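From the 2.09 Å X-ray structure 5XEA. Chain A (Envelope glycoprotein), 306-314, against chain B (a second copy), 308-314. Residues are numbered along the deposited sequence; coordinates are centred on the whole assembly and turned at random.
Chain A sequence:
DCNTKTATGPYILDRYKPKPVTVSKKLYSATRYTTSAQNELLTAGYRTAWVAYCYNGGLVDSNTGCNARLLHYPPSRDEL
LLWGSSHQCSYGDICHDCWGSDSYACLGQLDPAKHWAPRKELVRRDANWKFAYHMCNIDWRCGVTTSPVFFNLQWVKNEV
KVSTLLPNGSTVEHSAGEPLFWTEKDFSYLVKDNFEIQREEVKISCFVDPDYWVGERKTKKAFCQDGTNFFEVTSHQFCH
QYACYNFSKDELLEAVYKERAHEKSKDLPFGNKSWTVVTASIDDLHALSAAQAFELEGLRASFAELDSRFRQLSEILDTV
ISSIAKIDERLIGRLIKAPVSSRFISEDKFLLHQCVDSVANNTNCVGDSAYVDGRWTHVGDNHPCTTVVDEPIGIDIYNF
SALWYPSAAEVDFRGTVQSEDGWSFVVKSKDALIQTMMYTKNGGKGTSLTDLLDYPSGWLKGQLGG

Chain A (306-314) LDSRFRQLS
Chain B 308-314: SRFRQLS

Two copies of one helical segment lie side by side and run the same way, their axes 13° from parallel and 12.5 Å apart at closest approach. Both stretches are helical throughout and belong to longer helices; phi stays near -55 to -70° and psi near -30 to -50°. In register, CA of A:Phe310 lies 8.4 Å from CA of B:Arg309, and the CA atoms of A:Leu313 and B:Leu313 are 9.1 Å apart. An axial spacing this wide leaves room for large side chains, and two phenylalanines, two leucines and a long arginine reach into it.

The principal bump is A:Phe310, which points toward chain B and gives up 100 Å² of the 298 Å² buried in total. With chi1 -76° (m) and chi2 -70°, its ring fits a hollow made by three side chains of chain B. B:Arg309 lies over one face: its CD is 3.8 Å from the A:Phe310 ring centroid, only 5° off the normal, a well-centred CH-pi contact. At the ring edge sits B:Leu313, whose CD1 is 3.6 Å from CE1 of A:Phe310. B:Phe310 starts sideways, but at chi1 -72° (m) and chi2 -71° its end comes nearer and offers a face to the edge of A:Phe310. Those ring centroids are 5.4 Å apart, the planes meet at 64°, and CZ of A:Phe310 is 3.9 Å from CZ of B:Phe310.

B:Arg309 serves two chemistries with one extended chain, chi1 m and chi2 and chi3 both t. Its methylenes cover the aromatic face while the guanidinium carries the charge onward to A:Asp307. The CB of A:Asp307 points away, yet at chi1 -111°, between wells, its carboxylate comes nearer. B:Arg309 NH1 donates to A:Asp307 OD1 at 2.8 Å with an angle of 176°, a nearly linear salt bridge approached near the guanidinium plane. A water donates to A:Asp307 OD2 at 2.7 Å and accepts a weak bond from B:Arg309 NH2 at 3.5 Å. Thus a buried ion pair adjoins the apolar patch.

One turn on, A:Leu313 and B:Leu313, both m,t, point toward each other's helix and touch at 3.9 Å between their CD1 atoms. CD1 of B:Leu313 thus touches both the ring edge of A:Phe310 and the CD1 of A:Leu313, and both leucines are apolar, with no polar group to satisfy.

The partly exposed positions stay out of reach of the other stretch, and the arginines among them brace their own helix: A:Arg311 NH2 donates to A:Ser308 OG at 2.8 Å, as B:Arg311 NH2 does to B:Ser308 OG at 3.2 Å.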

ATOM      1  N   LEU A 306      25.232 -20.626  -8.203  1.00 35.85           N
ATOM      2  CA  LEU A 306      26.261 -20.692  -7.171  1.00 38.34           C
ATOM      3  C   LEU A 306      26.443 -22.116  -6.659  1.00 42.42           C
ATOM      4  O   LEU A 306      27.578 -22.562  -6.436  1.00 38.77           O
ATOM      5  CB  LEU A 306      25.922 -19.760  -6.012  1.00 39.12           C
ATOM      6  CG  LEU A 306      26.080 -18.254  -6.247  1.00 45.67           C
ATOM      7  CD1 LEU A 306      25.601 -17.482  -5.028  1.00 39.36           C
ATOM      8  CD2 LEU A 306      27.517 -17.935  -6.571  1.00 42.12           C
ATOM      9  N   ASP A 307      25.341 -22.847  -6.466  1.00 38.07           N
ATOM     10  CA  ASP A 307      25.443 -24.245  -6.062  1.00 40.79           C
ATOM     11  C   ASP A 307      26.130 -25.079  -7.135  1.00 41.45           C
ATOM     12  O   ASP A 307      26.919 -25.975  -6.821  1.00 42.23           O
ATOM     13  CB  ASP A 307      24.060 -24.816  -5.757  1.00 39.88           C
ATOM     14  CG  ASP A 307      23.855 -25.112  -4.274  1.00 49.71           C
ATOM     15  OD1 ASP A 307      24.852 -25.341  -3.543  1.00 46.00           O
ATOM     16  OD2 ASP A 307      22.677 -25.123  -3.839  1.00 48.35           O
ATOM     17  N   SER A 308      25.828 -24.801  -8.405  1.00 37.38           N
ATOM     18  CA  SER A 308      26.468 -25.494  -9.508  1.00 44.50           C
ATOM     19  C   SER A 308      27.971 -25.232  -9.527  1.00 38.09           C
ATOM     20  O   SER A 308      28.755 -26.104  -9.895  1.00 36.72           O
ATOM     21  CB  SER A 308      25.837 -25.066 -10.833  1.00 42.25           C
ATOM     22  OG  SER A 308      26.596 -25.628 -11.911  1.00 44.35           O
ATOM     23  N   ARG A 309      28.393 -24.034  -9.132  1.00 38.74           N
ATOM     24  CA  ARG A 309      29.818 -23.747  -9.142  1.00 36.22           C
ATOM     25  C   ARG A 309      30.544 -24.537  -8.058  1.00 39.08           C
ATOM     26  O   ARG A 309      31.639 -25.059  -8.290  1.00 37.60           O
ATOM     27  CB  ARG A 309      30.041 -22.252  -8.982  1.00 34.94           C
ATOM     28  CG  ARG A 309      29.566 -21.457 -10.176  1.00 38.46           C
ATOM     29  CD  ARG A 309      29.843 -19.983  -9.954  1.00 36.48           C
ATOM     30  NE  ARG A 309      29.320 -19.167 -11.033  1.00 40.32           N
ATOM     31  CZ  ARG A 309      29.599 -17.880 -11.182  1.00 39.09           C
ATOM     32  NH1 ARG A 309      30.401 -17.277 -10.314  1.00 34.02           N
ATOM     33  NH2 ARG A 309      29.073 -17.190 -12.192  1.00 34.60           N
ATOM     34  N   PHE A 310      29.936 -24.655  -6.876  1.00 32.83           N
ATOM     35  CA  PHE A 310      30.509 -25.473  -5.816  1.00 37.67           C
ATOM     36  C   PHE A 310      30.492 -26.943  -6.193  1.00 35.94           C
ATOM     37  O   PHE A 310      31.408 -27.686  -5.836  1.00 37.35           O
ATOM     38  CB  PHE A 310      29.762 -25.241  -4.493  1.00 40.08           C
ATOM     39  CG  PHE A 310      30.118 -23.952  -3.836  1.00 40.73           C
ATOM     40  CD1 PHE A 310      31.371 -23.782  -3.269  1.00 34.71           C
ATOM     41  CD2 PHE A 310      29.222 -22.891  -3.821  1.00 42.93           C
ATOM     42  CE1 PHE A 310      31.723 -22.585  -2.688  1.00 42.52           C
ATOM     43  CE2 PHE A 310      29.559 -21.684  -3.218  1.00 41.94           C
ATOM     44  CZ  PHE A 310      30.801 -21.521  -2.660  1.00 46.28           C
ATOM     45  N   ARG A 311      29.459 -27.382  -6.908  1.00 36.38           N
ATOM     46  CA  ARG A 311      29.482 -28.728  -7.465  1.00 36.58           C
ATOM     47  C   ARG A 311      30.690 -28.907  -8.386  1.00 42.07           C
ATOM     48  O   ARG A 311      31.478 -29.845  -8.225  1.00 35.19           O
ATOM     49  CB  ARG A 311      28.181 -29.005  -8.216  1.00 37.71           C
ATOM     50  CG  ARG A 311      28.135 -30.341  -8.946  1.00 37.66           C
ATOM     51  CD  ARG A 311      27.084 -30.334 -10.060  1.00 46.11           C
ATOM     52  NE  ARG A 311      27.212 -29.162 -10.930  1.00 47.24           N
ATOM     53  CZ  ARG A 311      28.185 -28.982 -11.826  1.00 41.83           C
ATOM     54  NH1 ARG A 311      29.147 -29.896 -11.983  1.00 40.31           N
ATOM     55  NH2 ARG A 311      28.214 -27.866 -12.556  1.00 37.73           N
ATOM     56  N   GLN A 312      30.881 -27.975  -9.325  1.00 32.43           N
ATOM     57  CA  GLN A 312      32.010 -28.077 -10.247  1.00 36.28           C
ATOM     58  C   GLN A 312      33.354 -28.030  -9.523  1.00 34.73           C
ATOM     59  O   GLN A 312      34.280 -28.761  -9.886  1.00 36.36           O
ATOM     60  CB  GLN A 312      31.945 -26.962 -11.278  1.00 33.73           C
ATOM     61  CG  GLN A 312      32.988 -27.090 -12.353  1.00 34.19           C
ATOM     62  CD  GLN A 312      32.564 -28.026 -13.468  1.00 45.49           C
ATOM     63  OE1 GLN A 312      31.490 -28.631 -13.407  1.00 41.38           O
ATOM     64  NE2 GLN A 312      33.406 -28.145 -14.499  1.00 44.08           N
ATOM     65  N   LEU A 313      33.510 -27.134  -8.542  1.00 33.84           N
ATOM     66  CA  LEU A 313      34.792 -27.050  -7.834  1.00 34.10           C
ATOM     67  C   LEU A 313      35.108 -28.342  -7.094  1.00 37.83           C
ATOM     68  O   LEU A 313      36.272 -28.754  -7.012  1.00 41.28           O
ATOM     69  CB  LEU A 313      34.805 -25.880  -6.847  1.00 28.95           C
ATOM     70  CG  LEU A 313      34.911 -24.499  -7.505  1.00 41.47           C
ATOM     71  CD1 LEU A 313      34.993 -23.372  -6.475  1.00 41.31           C
ATOM     72  CD2 LEU A 313      36.102 -24.458  -8.463  1.00 36.88           C
ATOM     73  N   SER A 314      34.093 -28.979  -6.510  1.00 40.11           N
ATOM     74  CA  SER A 314      34.358 -30.215  -5.788  1.00 39.50           C
ATOM     75  C   SER A 314      34.755 -31.340  -6.740  1.00 42.52           C
ATOM     76  O   SER A 314      35.510 -32.243  -6.350  1.00 40.11           O
ATOM     77  CB  SER A 314      33.142 -30.622  -4.966  1.00 34.59           C
ATOM     78  OG  SER A 314      32.188 -31.238  -5.805  1.00 38.81           O
TER
ATOM     79  N   SER B 308      30.840 -19.789   4.760  1.00 44.21           N
ATOM     80  CA  SER B 308      31.357 -21.037   5.310  1.00 39.80           C
ATOM     81  C   SER B 308      32.026 -21.886   4.232  1.00 37.89           C
ATOM     82  O   SER B 308      33.053 -22.529   4.484  1.00 41.56           O
ATOM     83  CB  SER B 308      30.221 -21.814   5.969  1.00 38.89           C
ATOM     84  OG  SER B 308      30.709 -22.979   6.596  1.00 49.02           O
ATOM     85  N   ARG B 309      31.437 -21.934   3.036  1.00 40.62           N
ATOM     86  CA  ARG B 309      32.006 -22.782   1.995  1.00 49.05           C
ATOM     87  C   ARG B 309      33.352 -22.244   1.529  1.00 42.97           C
ATOM     88  O   ARG B 309      34.285 -23.019   1.290  1.00 40.16           O
ATOM     89  CB  ARG B 309      31.031 -22.919   0.826  1.00 45.46           C
ATOM     90  CG  ARG B 309      29.761 -23.667   1.209  1.00 34.96           C
ATOM     91  CD  ARG B 309      28.822 -23.772   0.042  1.00 39.99           C
ATOM     92  NE  ARG B 309      27.623 -24.521   0.396  1.00 41.34           N
ATOM     93  CZ  ARG B 309      26.676 -24.860  -0.469  1.00 43.44           C
ATOM     94  NH1 ARG B 309      26.790 -24.522  -1.750  1.00 41.60           N
ATOM     95  NH2 ARG B 309      25.619 -25.543  -0.058  1.00 44.34           N
ATOM     96  N   PHE B 310      33.469 -20.918   1.391  1.00 38.97           N
ATOM     97  CA  PHE B 310      34.757 -20.316   1.061  1.00 45.21           C
ATOM     98  C   PHE B 310      35.778 -20.545   2.162  1.00 44.17           C
ATOM     99  O   PHE B 310      36.950 -20.836   1.877  1.00 38.74           O
ATOM    100  CB  PHE B 310      34.583 -18.834   0.783  1.00 37.75           C
ATOM    101  CG  PHE B 310      33.897 -18.569  -0.519  1.00 44.47           C
ATOM    102  CD1 PHE B 310      34.556 -18.814  -1.716  1.00 44.71           C
ATOM    103  CD2 PHE B 310      32.592 -18.112  -0.553  1.00 39.86           C
ATOM    104  CE1 PHE B 310      33.927 -18.599  -2.925  1.00 44.24           C
ATOM    105  CE2 PHE B 310      31.960 -17.890  -1.754  1.00 46.62           C
ATOM    106  CZ  PHE B 310      32.632 -18.139  -2.949  1.00 42.72           C
ATOM    107  N   ARG B 311      35.351 -20.432   3.421  1.00 38.98           N
ATOM    108  CA  ARG B 311      36.228 -20.790   4.527  1.00 43.19           C
ATOM    109  C   ARG B 311      36.740 -22.211   4.357  1.00 44.76           C
ATOM    110  O   ARG B 311      37.939 -22.465   4.475  1.00 47.18           O
ATOM    111  CB  ARG B 311      35.496 -20.653   5.862  1.00 50.55           C
ATOM    112  CG  ARG B 311      36.318 -21.172   7.047  1.00 53.37           C
ATOM    113  CD  ARG B 311      35.436 -21.512   8.267  1.00 47.74           C
ATOM    114  NE  ARG B 311      34.356 -22.417   7.890  1.00 48.03           N
ATOM    115  CZ  ARG B 311      34.507 -23.699   7.555  1.00 51.62           C
ATOM    116  NH1 ARG B 311      35.712 -24.270   7.551  1.00 42.34           N
ATOM    117  NH2 ARG B 311      33.447 -24.420   7.211  1.00 43.97           N
ATOM    118  N   GLN B 312      35.831 -23.146   4.063  1.00 40.93           N
ATOM    119  CA  GLN B 312      36.204 -24.545   3.936  1.00 43.69           C
ATOM    120  C   GLN B 312      37.108 -24.770   2.726  1.00 48.01           C
ATOM    121  O   GLN B 312      38.114 -25.489   2.825  1.00 47.60           O
ATOM    122  CB  GLN B 312      34.953 -25.407   3.824  1.00 42.93           C
ATOM    123  CG  GLN B 312      35.211 -26.895   3.785  1.00 38.13           C
ATOM    124  CD  GLN B 312      35.525 -27.447   5.163  1.00 53.37           C
ATOM    125  OE1 GLN B 312      35.372 -26.748   6.161  1.00 48.19           O
ATOM    126  NE2 GLN B 312      35.979 -28.699   5.223  1.00 45.76           N
ATOM    127  N   LEU B 313      36.773 -24.163   1.577  1.00 36.95           N
ATOM    128  CA  LEU B 313      37.634 -24.309   0.400  1.00 45.16           C
ATOM    129  C   LEU B 313      39.030 -23.767   0.664  1.00 41.19           C
ATOM    130  O   LEU B 313      40.021 -24.360   0.227  1.00 41.44           O
ATOM    131  CB  LEU B 313      37.025 -23.620  -0.814  1.00 33.12           C
ATOM    132  CG  LEU B 313      35.818 -24.370  -1.404  1.00 45.20           C
ATOM    133  CD1 LEU B 313      35.229 -23.578  -2.559  1.00 44.79           C
ATOM    134  CD2 LEU B 313      36.199 -25.791  -1.858  1.00 38.31           C
ATOM    135  N   SER B 314      39.135 -22.651   1.392  1.00 40.59           N
ATOM    136  CA  SER B 314      40.457 -22.108   1.672  1.00 41.52           C
ATOM    137  C   SER B 314      41.265 -23.056   2.547  1.00 43.13           C
ATOM    138  O   SER B 314      42.491 -23.096   2.430  1.00 44.57           O
ATOM    139  CB  SER B 314      40.360 -20.736   2.335  1.00 40.11           C
ATOM    140  OG  SER B 314      40.100 -20.885   3.711  1.00 51.98           O
TER
HETATM  141  O   HOH W   1      22.552 -26.404  -1.413  1.00 53.18           O